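Local coordinates for diaminopimelate decarboxylase (Psychromonas ingrahamii, PDB 4XG1), which probably catalyses, as a pyridoxal 5'-phosphate-dependent homodimer, the decarboxylation of meso-diaminopimelate to L-lysine, the final step of lysine biosynthesis, at residues Lys24-Pro29 / Ala391-Asp396; Asn309-Pro314 / Leu368-Thr373; Ala315-Trp320 / Ser378-Asn383; Ser386-Ala391 / Lys410-Gly415. All coordinates share one frame; numbering follows the deposited sequence.

Contact 1 of 4, residues Lys24-Pro29 / Ala391-Asp396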
# COMPACT_ATOMS: atom_id res chain seq x y z
N LYS B 24 26.25 0.02 0.59
CA LYS B 24 27.20 -0.09 -0.52
C LYS B 24 27.09 -1.48 -1.10
O LYS B 24 27.09 -1.62 -2.31
CB LYS B 24 28.66 0.17 -0.10
N LYS B 25 26.95 -2.50 -0.24
CA LYS B 25 26.78 -3.86 -0.73
C LYS B 25 25.40 -4.02 -1.39
O LYS B 25 25.31 -4.48 -2.52
CB LYS B 25 27.05 -4.93 0.37
CG LYS B 25 25.87 -5.33 1.28
CD LYS B 25 26.15 -6.55 2.16
CE LYS B 25 25.17 -6.62 3.34
NZ LYS B 25 25.30 -7.89 4.11
N THR B 26 24.35 -3.63 -0.67
CA THR B 26 22.98 -3.92 -1.06
C THR B 26 22.39 -2.93 -2.07
O THR B 26 21.45 -3.27 -2.77
CB THR B 26 22.06 -3.94 0.18
OG1 THR B 26 20.81 -4.55 -0.14
CG2 THR B 26 21.80 -2.54 0.66
N GLY B 27 22.90 -1.71 -2.10
CA GLY B 27 22.26 -0.63 -2.84
C GLY B 27 21.03 -0.06 -2.12
O GLY B 27 20.54 -0.61 -1.13
N THR B 28 20.49 1.01 -2.66
CA THR B 28 19.27 1.60 -2.16
C THR B 28 18.14 1.39 -3.17
O THR B 28 18.40 1.23 -4.35
CB THR B 28 19.48 3.12 -1.95
OG1 THR B 28 19.98 3.71 -3.16
CG2 THR B 28 20.45 3.33 -0.85
N PRO B 29 16.88 1.46 -2.73
CA PRO B 29 16.50 1.70 -1.35
C PRO B 29 16.66 0.49 -0.50
O PRO B 29 16.65 -0.65 -1.03
CB PRO B 29 15.02 2.03 -1.42
CG PRO B 29 14.58 1.45 -2.72
CD PRO B 29 15.74 1.65 -3.64
N ALA B 391 15.30 -4.15 -0.35
CA ALA B 391 16.00 -5.13 0.46
C ALA B 391 15.82 -4.74 1.89
O ALA B 391 15.69 -3.57 2.18
CB ALA B 391 17.48 -5.18 0.09
N GLU B 392 15.82 -5.71 2.77
CA GLU B 392 15.77 -5.46 4.18
C GLU B 392 16.94 -6.16 4.82
O GLU B 392 17.21 -7.33 4.55
CB GLU B 392 14.46 -5.98 4.78
CG GLU B 392 13.24 -5.20 4.38
CD GLU B 392 11.96 -5.87 4.76
OE1 GLU B 392 11.30 -6.43 3.87
OE2 GLU B 392 11.59 -5.87 5.95
N ILE B 393 17.63 -5.42 5.70
CA ILE B 393 18.88 -5.82 6.30
C ILE B 393 18.82 -5.71 7.80
O ILE B 393 18.39 -4.70 8.34
CB ILE B 393 19.98 -4.89 5.85
CG1 ILE B 393 20.11 -4.98 4.35
CG2 ILE B 393 21.33 -5.28 6.46
CD1 ILE B 393 20.96 -3.87 3.78
N LEU B 394 19.30 -6.75 8.46
CA LEU B 394 19.33 -6.78 9.91
C LEU B 394 20.77 -6.71 10.39
O LEU B 394 21.57 -7.60 10.06
CB LEU B 394 18.69 -8.07 10.43
CG LEU B 394 18.50 -8.13 11.95
CD1 LEU B 394 17.80 -6.90 12.53
CD2 LEU B 394 17.69 -9.35 12.30
N VAL B 395 21.07 -5.70 11.19
CA VAL B 395 22.39 -5.52 11.73
C VAL B 395 22.51 -6.04 13.16
O VAL B 395 21.66 -5.79 14.02
CB VAL B 395 22.81 -4.07 11.74
CG1 VAL B 395 24.17 -3.93 12.42
CG2 VAL B 395 22.90 -3.55 10.32
N ASP B 396 23.57 -6.82 13.38
CA ASP B 396 23.89 -7.38 14.68
C ASP B 396 25.35 -7.08 15.01
O ASP B 396 26.27 -7.66 14.43
CB ASP B 396 23.65 -8.88 14.67
CG ASP B 396 23.79 -9.46 16.04
OD1 ASP B 396 24.20 -8.68 16.95
OD2 ASP B 396 23.44 -10.67 16.21
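Thr-26 meets Ile-393 tip to tip, its CG2 methyl lying 3.5 Å from Ile-393 CD1. The same CD1 also approaches the root of the threonine side chain, at 3.8 Å from Thr-26 CB, so one terminal methyl rests against both CG2 and CB. The first torsion of Thr-26 (chi1 -165°) sets OG1 opposite the backbone N and turns it to Ala-391, where it rests 3.4 Å from the methyl CB; since CB cannot accept or donate, this is van der Waals contact alone. Ile-393 reaches the helix end because its outer torsion is extended (chi2 167°), carrying CD1 well clear of its strand. Of the 188 Å² of surface buried across the contact, most is on Thr-26, Ile-393 and Ala-391.

The two segments bring the C-terminal end of helix 19-26 onto the side chains of Ala-391 and Ile-393 on one face of strand 391-396, in the beta domain that accompanies the TIM barrel in fold type III decarboxylases. This strand lies between 30-34, to which it is parallel, and 399-404; Ala-391 bonds to Tyr-31, Ile-393 to both Tyr-31 and Tyr-33. Between helix 19-26 and strand 30-34 the chain turns at Gly-27, whose positive phi (77°) ends the helix, and passes through a cis peptide bond before Pro-29. The CA atoms of Pro-29 and Ala-391 come within 7.1 Å, yet Pro-29 O and Ala-391 N stay 3.8 Å apart, and no hydrogen bond joins the segments. Instead, Arg-406 holds the turn from outside, its NH1 bonded to Pro-29 O and its NH2 to Thr-26 O.

Contact 2 of 4, residues Asn309-Pro314 / Leu368-Thr373. With LLP ((2S)-2-amino-6-[[3-hydroxy-2-methyl-5-(phosphonooxymethyl)pyridin-4-yl]methylideneamino]hexanoic acid), chain T.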
# COMPACT_ATOMS: atom_id res chain seq x y z
N ASN B 309 5.68 3.53 -2.64
CA ASN B 309 5.59 2.06 -2.63
C ASN B 309 6.56 1.41 -1.65
O ASN B 309 6.34 0.27 -1.24
CB ASN B 309 5.83 1.45 -3.99
CG ASN B 309 7.29 1.48 -4.35
OD1 ASN B 309 7.88 2.57 -4.47
ND2 ASN B 309 7.91 0.31 -4.46
N ASP B 310 7.61 2.11 -1.28
CA ASP B 310 8.54 1.61 -0.25
C ASP B 310 8.04 2.01 1.14
O ASP B 310 8.10 1.21 2.08
CB ASP B 310 9.88 2.21 -0.51
CG ASP B 310 10.42 1.85 -1.86
OD1 ASP B 310 10.71 0.65 -2.09
OD2 ASP B 310 10.69 2.78 -2.64
N LEU B 311 7.52 3.25 1.24
CA LEU B 311 7.05 3.80 2.51
C LEU B 311 5.87 4.66 2.27
O LEU B 311 5.99 5.78 1.72
CB LEU B 311 8.14 4.64 3.18
CG LEU B 311 7.77 5.34 4.48
CD1 LEU B 311 7.61 4.36 5.62
CD2 LEU B 311 8.84 6.33 4.87
N ILE B 312 4.71 4.20 2.71
CA ILE B 312 3.47 4.91 2.37
C ILE B 312 2.98 5.89 3.43
O ILE B 312 2.03 6.65 3.21
CB ILE B 312 2.37 3.92 1.98
CG1 ILE B 312 1.31 4.61 1.11
CG2 ILE B 312 1.72 3.34 3.22
CD1 ILE B 312 0.38 3.69 0.39
N ARG B 313 3.61 5.89 4.59
CA ARG B 313 3.04 6.57 5.76
C ARG B 313 2.88 8.07 5.50
O ARG B 313 1.83 8.63 5.80
CB ARG B 313 3.84 6.31 7.04
CG ARG B 313 4.16 4.85 7.29
CD ARG B 313 4.46 4.51 8.76
NE ARG B 313 3.37 4.98 9.62
CZ ARG B 313 3.38 6.08 10.38
NH1 ARG B 313 4.44 6.88 10.42
NH2 ARG B 313 2.31 6.36 11.12
N PRO B 314 3.88 8.72 4.91
CA PRO B 314 3.70 10.12 4.62
C PRO B 314 2.55 10.40 3.67
O PRO B 314 1.72 11.28 3.93
CB PRO B 314 5.05 10.53 4.00
CG PRO B 314 6.03 9.56 4.58
CD PRO B 314 5.25 8.27 4.60
N LEU B 368 20.34 9.59 2.04
CA LEU B 368 19.53 10.07 3.16
C LEU B 368 18.89 8.91 3.90
O LEU B 368 18.70 7.85 3.36
CB LEU B 368 18.43 10.97 2.68
CG LEU B 368 18.89 12.27 2.03
CD1 LEU B 368 17.72 13.04 1.46
CD2 LEU B 368 19.58 13.09 3.09
N VAL B 369 18.62 9.14 5.17
CA VAL B 369 18.11 8.11 6.06
C VAL B 369 16.78 8.65 6.56
O VAL B 369 16.71 9.77 7.07
CB VAL B 369 19.07 7.89 7.24
CG1 VAL B 369 18.42 7.14 8.37
CG2 VAL B 369 20.30 7.15 6.76
N ILE B 370 15.73 7.85 6.41
CA ILE B 370 14.40 8.20 6.89
C ILE B 370 14.23 7.41 8.14
O ILE B 370 14.32 6.17 8.11
CB ILE B 370 13.34 7.78 5.88
CG1 ILE B 370 13.69 8.44 4.56
CG2 ILE B 370 11.96 8.21 6.30
CD1 ILE B 370 13.10 7.74 3.38
N ARG B 371 14.02 8.12 9.24
CA ARG B 371 13.96 7.45 10.51
C ARG B 371 12.57 6.94 10.84
O ARG B 371 11.59 7.40 10.26
CB ARG B 371 14.46 8.36 11.60
CG ARG B 371 15.96 8.57 11.55
CD ARG B 371 16.54 9.23 12.81
NE ARG B 371 15.79 8.89 14.02
CZ ARG B 371 15.98 7.82 14.80
NH1 ARG B 371 16.94 6.93 14.52
NH2 ARG B 371 15.18 7.63 15.86
N SER B 372 12.50 5.99 11.74
CA SER B 372 11.26 5.55 12.34
C SER B 372 10.40 4.81 11.38
O SER B 372 9.17 4.99 11.34
CB SER B 372 10.47 6.74 12.91
OG SER B 372 11.32 7.63 13.62
N THR B 373 11.02 3.96 10.60
CA THR B 373 10.33 3.27 9.54
C THR B 373 10.31 1.76 9.78
O THR B 373 10.02 0.98 8.88
CB THR B 373 10.97 3.55 8.18
OG1 THR B 373 12.32 3.10 8.21
CG2 THR B 373 10.90 4.99 7.84
N1 LLP T . -3.61 -5.05 18.23
C2 LLP T . -4.60 -4.81 17.36
C2' LLP T . -5.89 -5.57 17.48
C3 LLP T . -4.35 -3.82 16.29
O3 LLP T . -5.33 -3.52 15.40
C4 LLP T . -3.07 -3.12 16.24
C4' LLP T . -2.74 -2.07 15.22
C5 LLP T . -2.06 -3.47 17.26
C6 LLP T . -2.39 -4.44 18.19
C5' LLP T . -0.69 -2.84 17.31
OP4 LLP T . -0.73 -1.48 17.48
P LLP T . 0.58 -0.57 17.64
OP1 LLP T . 1.48 -1.03 16.51
OP2 LLP T . 0.11 0.91 17.65
OP3 LLP T . 1.10 -0.75 19.07
N LLP T . -0.70 1.57 9.40
CA LLP T . -0.81 2.49 10.61
CB LLP T . -0.81 1.70 11.91
CG LLP T . -2.16 1.38 12.51
CD LLP T . -2.29 -0.08 12.90
CE LLP T . -3.59 -0.30 13.70
NZ LLP T . -3.80 -1.61 14.34
C LLP T . 0.40 3.39 10.64
O LLP T . 1.32 3.25 9.85
OXT LLP T . 0.53 4.28 11.46
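Leu-311 provides the apolar half of this contact, pushing both its methyls toward strand 367-371 and the turn that follows it. CD2 sits 3.9 Å from Ile-370 CG2, where the two side chains run antiparallel alongside one another. The same CD2 is 3.9 Å from Thr-373 CG2, and CD1 is 4.0 Å from that methyl, so the leucine fork straddles it, with the threonine side chain set roughly perpendicular to the leucine. With CG opposite the backbone N, the leucine spans a gap in which the nearest CA atoms, those of Leu-311 and Thr-373, are still 7.8 Å apart. Leu-286 of strand 284-294 touches Leu-311, Ile-370 and Thr-373, closing a small buried cluster in the beta domain.

The polar half belongs to Arg-313, on helix 313-317, and to the lysine end of LLP. A bend at chi3 (53°) turns the guanidinium edge-on to the ligand carboxylate, whose carbon C lies in the guanidinium plane. NE donates to LLP O over 2.7 Å at 169°, and NH2 donates to LLP OXT over 2.8 Å at 157°, a fork that grips both oxygens and fixes their rotation. A leucine in place of Arg-313 would probably leave both carboxylate oxygens without these donors and let the end of the ligand turn. Arg-277 NH1 lies close to Arg-313 NH2 beside this anion. Two short bonds to one carboxylate, one nearly straight and one somewhat bent, imply recognition of the amino-acid end of the ligand remote from the pyridoxal ring, consistent with the substrate-binding role predicted for Arg-313.

Contact 3 of 4, residues Ala315-Trp320 / Ser378-Asn383. With LLP ((2S)-2-amino-6-[[3-hydroxy-2-methyl-5-(phosphonooxymethyl)pyridin-4-yl]methylideneamino]hexanoic acid), chain T.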
# COMPACT_ATOMS: atom_id res chain seq x y z
N ALA B 315 2.47 9.67 2.58
CA ALA B 315 1.34 9.86 1.64
C ALA B 315 -0.01 9.49 2.21
O ALA B 315 -0.99 10.15 1.98
CB ALA B 315 1.58 9.03 0.40
N LEU B 316 -0.07 8.44 2.99
CA LEU B 316 -1.36 7.94 3.42
C LEU B 316 -1.88 8.67 4.66
O LEU B 316 -3.10 8.83 4.82
CB LEU B 316 -1.32 6.44 3.68
CG LEU B 316 -2.64 5.85 4.17
CD1 LEU B 316 -3.77 6.10 3.18
CD2 LEU B 316 -2.44 4.35 4.38
N TYR B 317 -0.97 9.08 5.54
CA TYR B 317 -1.37 9.68 6.80
C TYR B 317 -0.84 11.10 7.01
O TYR B 317 -1.05 11.65 8.06
CB TYR B 317 -0.86 8.84 7.94
CG TYR B 317 -1.15 7.36 7.84
CD1 TYR B 317 -2.42 6.86 8.06
CD2 TYR B 317 -0.15 6.45 7.65
CE1 TYR B 317 -2.65 5.51 8.03
CE2 TYR B 317 -0.38 5.09 7.61
CZ TYR B 317 -1.62 4.64 7.82
OH TYR B 317 -1.84 3.29 7.73
N SER B 318 -0.10 11.65 6.05
CA SER B 318 0.74 12.84 6.32
C SER B 318 1.64 12.63 7.51
O SER B 318 1.83 13.54 8.31
CB SER B 318 -0.10 14.10 6.56
OG SER B 318 -1.05 14.30 5.50
N ALA B 319 2.17 11.44 7.66
CA ALA B 319 3.06 11.21 8.76
C ALA B 319 4.31 11.99 8.54
O ALA B 319 4.77 12.17 7.39
CB ALA B 319 3.39 9.72 8.87
N TRP B 320 4.86 12.48 9.64
CA TRP B 320 6.14 13.19 9.64
C TRP B 320 7.18 12.21 10.07
O TRP B 320 7.10 11.65 11.11
CB TRP B 320 6.10 14.39 10.58
CG TRP B 320 7.24 15.41 10.33
CD1 TRP B 320 7.18 16.53 9.53
CD2 TRP B 320 8.57 15.34 10.84
NE1 TRP B 320 8.40 17.15 9.51
CE2 TRP B 320 9.28 16.46 10.31
CE3 TRP B 320 9.23 14.46 11.69
CZ2 TRP B 320 10.62 16.72 10.60
CZ3 TRP B 320 10.58 14.72 12.01
CH2 TRP B 320 11.25 15.86 11.46
N SER B 378 7.82 -1.59 5.57
CA SER B 378 7.81 -2.62 4.56
C SER B 378 6.50 -3.36 4.53
O SER B 378 6.13 -3.84 3.47
CB SER B 378 8.90 -3.64 4.80
OG SER B 378 8.70 -4.17 6.06
N THR B 379 5.80 -3.46 5.65
CA THR B 379 4.53 -4.19 5.65
C THR B 379 3.48 -3.55 4.77
O THR B 379 2.56 -4.24 4.34
CB THR B 379 3.93 -4.42 7.05
OG1 THR B 379 3.76 -3.21 7.77
CG2 THR B 379 4.78 -5.34 7.79
N MET B 380 3.59 -2.26 4.54
CA MET B 380 2.62 -1.59 3.70
C MET B 380 3.19 -1.35 2.31
O MET B 380 2.55 -0.63 1.54
CB MET B 380 2.15 -0.27 4.31
CG MET B 380 1.67 -0.43 5.73
SD MET B 380 0.82 1.03 6.33
CE MET B 380 -0.71 0.98 5.44
N SER B 381 4.34 -1.92 1.98
CA SER B 381 4.96 -1.64 0.70
C SER B 381 4.33 -2.40 -0.41
O SER B 381 3.71 -3.45 -0.22
CB SER B 381 6.42 -1.98 0.71
OG SER B 381 6.58 -3.38 0.87
N SER B 382 4.49 -1.85 -1.61
CA SER B 382 3.86 -2.41 -2.81
C SER B 382 4.82 -2.32 -3.96
O SER B 382 5.95 -1.90 -3.78
CB SER B 382 2.60 -1.65 -3.15
OG SER B 382 2.91 -0.39 -3.73
N ASN B 383 4.33 -2.71 -5.13
CA ASN B 383 5.09 -2.65 -6.38
C ASN B 383 4.61 -1.57 -7.36
O ASN B 383 4.88 -1.66 -8.53
CB ASN B 383 5.02 -3.99 -7.09
CG ASN B 383 5.64 -5.09 -6.28
OD1 ASN B 383 4.95 -6.03 -5.88
ND2 ASN B 383 6.97 -5.02 -6.05
N1 LLP T . -3.61 -5.05 18.23
C2 LLP T . -4.60 -4.81 17.36
C2' LLP T . -5.89 -5.57 17.48
C3 LLP T . -4.35 -3.82 16.29
O3 LLP T . -5.33 -3.52 15.40
C4 LLP T . -3.07 -3.12 16.24
C4' LLP T . -2.74 -2.07 15.22
C5 LLP T . -2.06 -3.47 17.26
C6 LLP T . -2.39 -4.44 18.19
C5' LLP T . -0.69 -2.84 17.31
OP4 LLP T . -0.73 -1.48 17.48
P LLP T . 0.58 -0.57 17.64
OP1 LLP T . 1.48 -1.03 16.51
OP2 LLP T . 0.11 0.91 17.65
OP3 LLP T . 1.10 -0.75 19.07
N LLP T . -0.70 1.57 9.40
CA LLP T . -0.81 2.49 10.61
CB LLP T . -0.81 1.70 11.91
CG LLP T . -2.16 1.38 12.51
CD LLP T . -2.29 -0.08 12.90
CE LLP T . -3.59 -0.30 13.70
NZ LLP T . -3.80 -1.61 14.34
C LLP T . 0.40 3.39 10.64
O LLP T . 1.32 3.25 9.85
OXT LLP T . 0.53 4.28 11.46
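Leu-316 and Met-380 hold the closest pair of CA atoms, yet these are 10.3 Å apart, so side chains alone bridge the segments. One segment ends helix 313-317, which Ser-318 leaves with positive phi (52°); the other opens with the 3-10 segment 378-380, closed by Ser-381, whose N and OG both donate to Ser-378 O, the OG bond being 2.7 Å long. Together they line the active site of this fold type III decarboxylase, at the dimer interface.

The end of Met-380 is bent at chi3 (72°), which brings CE back to helix 313-317. There CE lies 3.4 Å from Tyr-317 OH and 3.9 Å from Leu-316 CD2, the methionine lying nearly square across the leucine. The sulfur SD comes near the plane of the Tyr-317 ring at its edge. The ring itself is sandwiched: Leu-316 CG stands 3.8 Å above its centre on one face, and LLP OXT lies over the opposite one, and the hydroxyl, at the ring's end, meets the amino group of the ligand.

LLP N donates to Tyr-317 OH over 2.7 Å, and the hydroxyl also shares a hydrogen bond with Glu-349 OE1 of the second subunit, so the oxygen links ligand and partner chain. A phenylalanine in place of Tyr-317 would probably leave the ligand nitrogen without this acceptor and Glu-349 of the second subunit without its hydroxyl mate. Tyr-317 is predicted to bind substrate, which agrees with these bonds. Met-380 lines the same pocket without a hydrogen bond to LLP, its SD resting 3.5 Å from LLP N.

Contact 4 of 4, residues Ser386-Ala391 / Lys410-Gly415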
# COMPACT_ATOMS: atom_id res chain seq x y z
N SER B 386 5.64 -0.66 -10.95
CA SER B 386 6.45 -1.82 -11.23
C SER B 386 7.85 -1.62 -10.71
O SER B 386 8.82 -1.90 -11.39
CB SER B 386 6.46 -2.16 -12.72
OG SER B 386 5.17 -2.64 -13.13
N ARG B 387 7.92 -1.14 -9.46
CA ARG B 387 9.17 -1.00 -8.72
C ARG B 387 9.32 -2.24 -7.86
O ARG B 387 8.36 -2.73 -7.31
CB ARG B 387 9.12 0.24 -7.84
CG ARG B 387 9.11 1.50 -8.65
CD ARG B 387 8.77 2.73 -7.85
NE ARG B 387 9.57 2.83 -6.63
CZ ARG B 387 10.82 3.26 -6.56
NH1 ARG B 387 11.45 3.63 -7.66
NH2 ARG B 387 11.44 3.24 -5.38
N CYS B 388 10.53 -2.75 -7.76
CA CYS B 388 10.84 -3.89 -6.93
C CYS B 388 10.89 -3.50 -5.46
O CYS B 388 11.42 -2.46 -5.14
CB CYS B 388 12.19 -4.46 -7.32
SG CYS B 388 12.13 -5.20 -8.94
N ARG B 389 10.38 -4.34 -4.60
CA ARG B 389 10.45 -4.07 -3.20
C ARG B 389 11.90 -4.09 -2.70
O ARG B 389 12.73 -4.88 -3.17
CB ARG B 389 9.57 -5.01 -2.34
CG ARG B 389 8.16 -4.48 -2.28
CD ARG B 389 7.24 -5.23 -1.34
NE ARG B 389 6.66 -6.41 -1.98
CZ ARG B 389 5.44 -6.87 -1.79
NH1 ARG B 389 5.10 -7.94 -2.45
NH2 ARG B 389 4.56 -6.28 -0.99
N ALA B 390 12.13 -3.22 -1.74
CA ALA B 390 13.42 -2.97 -1.17
C ALA B 390 13.99 -4.16 -0.45
O ALA B 390 13.28 -5.05 -0.00
CB ALA B 390 13.31 -1.82 -0.18
N ALA B 391 15.30 -4.15 -0.35
CA ALA B 391 16.00 -5.13 0.46
C ALA B 391 15.82 -4.74 1.89
O ALA B 391 15.69 -3.57 2.18
CB ALA B 391 17.48 -5.18 0.09
N LYS B 410 11.85 -9.91 -12.78
CA LYS B 410 11.05 -11.05 -13.23
C LYS B 410 10.07 -11.59 -12.17
O LYS B 410 9.13 -12.32 -12.51
CB LYS B 410 11.94 -12.16 -13.78
CG LYS B 410 12.82 -12.84 -12.74
CD LYS B 410 13.88 -13.76 -13.28
CE LYS B 410 14.91 -12.98 -14.05
NZ LYS B 410 16.10 -12.78 -13.18
N ASP B 411 10.22 -11.20 -10.92
CA ASP B 411 9.21 -11.51 -9.92
C ASP B 411 7.96 -10.67 -10.08
O ASP B 411 6.92 -11.02 -9.51
CB ASP B 411 9.75 -11.31 -8.48
CG ASP B 411 10.95 -12.23 -8.15
OD1 ASP B 411 10.96 -13.37 -8.70
OD2 ASP B 411 11.83 -11.79 -7.30
N LEU B 412 8.06 -9.53 -10.76
CA LEU B 412 6.93 -8.60 -10.79
C LEU B 412 5.69 -9.22 -11.43
O LEU B 412 4.60 -9.01 -10.95
CB LEU B 412 7.29 -7.32 -11.52
CG LEU B 412 8.30 -6.39 -10.82
CD1 LEU B 412 8.78 -5.34 -11.80
CD2 LEU B 412 7.72 -5.72 -9.62
N TRP B 413 5.88 -10.00 -12.49
CA TRP B 413 4.77 -10.55 -13.23
C TRP B 413 4.63 -12.07 -13.01
O TRP B 413 4.01 -12.76 -13.79
CB TRP B 413 4.91 -10.24 -14.71
CG TRP B 413 6.16 -10.69 -15.28
CD1 TRP B 413 6.49 -11.96 -15.59
CD2 TRP B 413 7.33 -9.88 -15.57
NE1 TRP B 413 7.78 -12.01 -16.06
CE2 TRP B 413 8.32 -10.75 -16.06
CE3 TRP B 413 7.62 -8.52 -15.46
CZ2 TRP B 413 9.59 -10.30 -16.46
CZ3 TRP B 413 8.88 -8.08 -15.85
CH2 TRP B 413 9.85 -8.97 -16.36
N ARG B 414 5.22 -12.60 -11.95
CA ARG B 414 5.02 -13.97 -11.55
C ARG B 414 3.56 -14.34 -11.46
O ARG B 414 2.77 -13.66 -10.87
CB ARG B 414 5.71 -14.28 -10.23
CG ARG B 414 7.19 -14.53 -10.35
CD ARG B 414 7.77 -15.48 -9.31
NE ARG B 414 7.16 -15.33 -8.04
CZ ARG B 414 6.63 -16.27 -7.28
NH1 ARG B 414 6.58 -17.53 -7.62
NH2 ARG B 414 6.13 -15.90 -6.15
N GLY B 415 3.20 -15.40 -12.12
CA GLY B 415 1.82 -15.86 -12.19
C GLY B 415 0.89 -15.13 -13.15
O GLY B 415 -0.31 -15.39 -13.12
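Within a type I beta turn running from Asp-411 to Arg-414, whose Arg-414 N to Asp-411 O bond is weak at 3.4 Å, Leu-412 faces Ser-386 of the irregular segment 386-391, the CA atoms of Leu-412 and Ser-386 being 6.8 Å apart. Leu-412 then does nearly all the touching. Its CG lies opposite the carbonyl carbon (chi1 -70°), which directs both methyls at the backbone of the other segment. CD1 comes to 3.5 Å from Ser-386 O and 4.0 Å from Ser-386 CB, while CD2 approaches Arg-387 O at 3.8 Å. Cys-388 adds a looser apolar touch, its SG being 4.4 Å from Leu-412 CD1. The leucine fork therefore covers successive carbonyls, and no hydrogen bond crosses between the segments.

One of those carbonyls has a polar partner beyond the leucine: Arg-387 O accepts from Asn-383 ND2. The Arg-387 side chain leaves from the far side of the segment, its NE bonded to Asn-309 OD1 and its NH2 in a salt bridge with Asp-310 OD2, so its charged end does not take part in the leucine packing.

Within the turn segment, the CA of Lys-410 lies 3.6 Å above the Trp-413 ring plane, displaced toward the rim. The second subunit covers this region as well: Leu-412 packs on its Gly-85 and Leu-412 O accepts from its Arg-404 NH1. In the fold, the contact joins the loop leading into strand 391-396 to the tail that follows strand 399-404, two strands that pair antiparallel in the mixed sheet.

Contacts 2 and 3 form the pocket end of the set: their centres are 7 Å apart, both use helix 313-317, and both touch LLP, contact 2 at its carboxylate and contact 3 at its amino group. Asn-309 O and Ser-382 N, 2.8 Å apart, probably join them by a hydrogen bond. Contact 4, whose centre is 19 Å from that of contact 2, is tied to it by the Arg-387 salt bridge. Contacts 1 and 4 share Ala-391, with centres 17 Å apart. Contact 1 encloses contacts 2 and 3 along the chain and lies away from the active site, and all four have residues within reach of the second subunit.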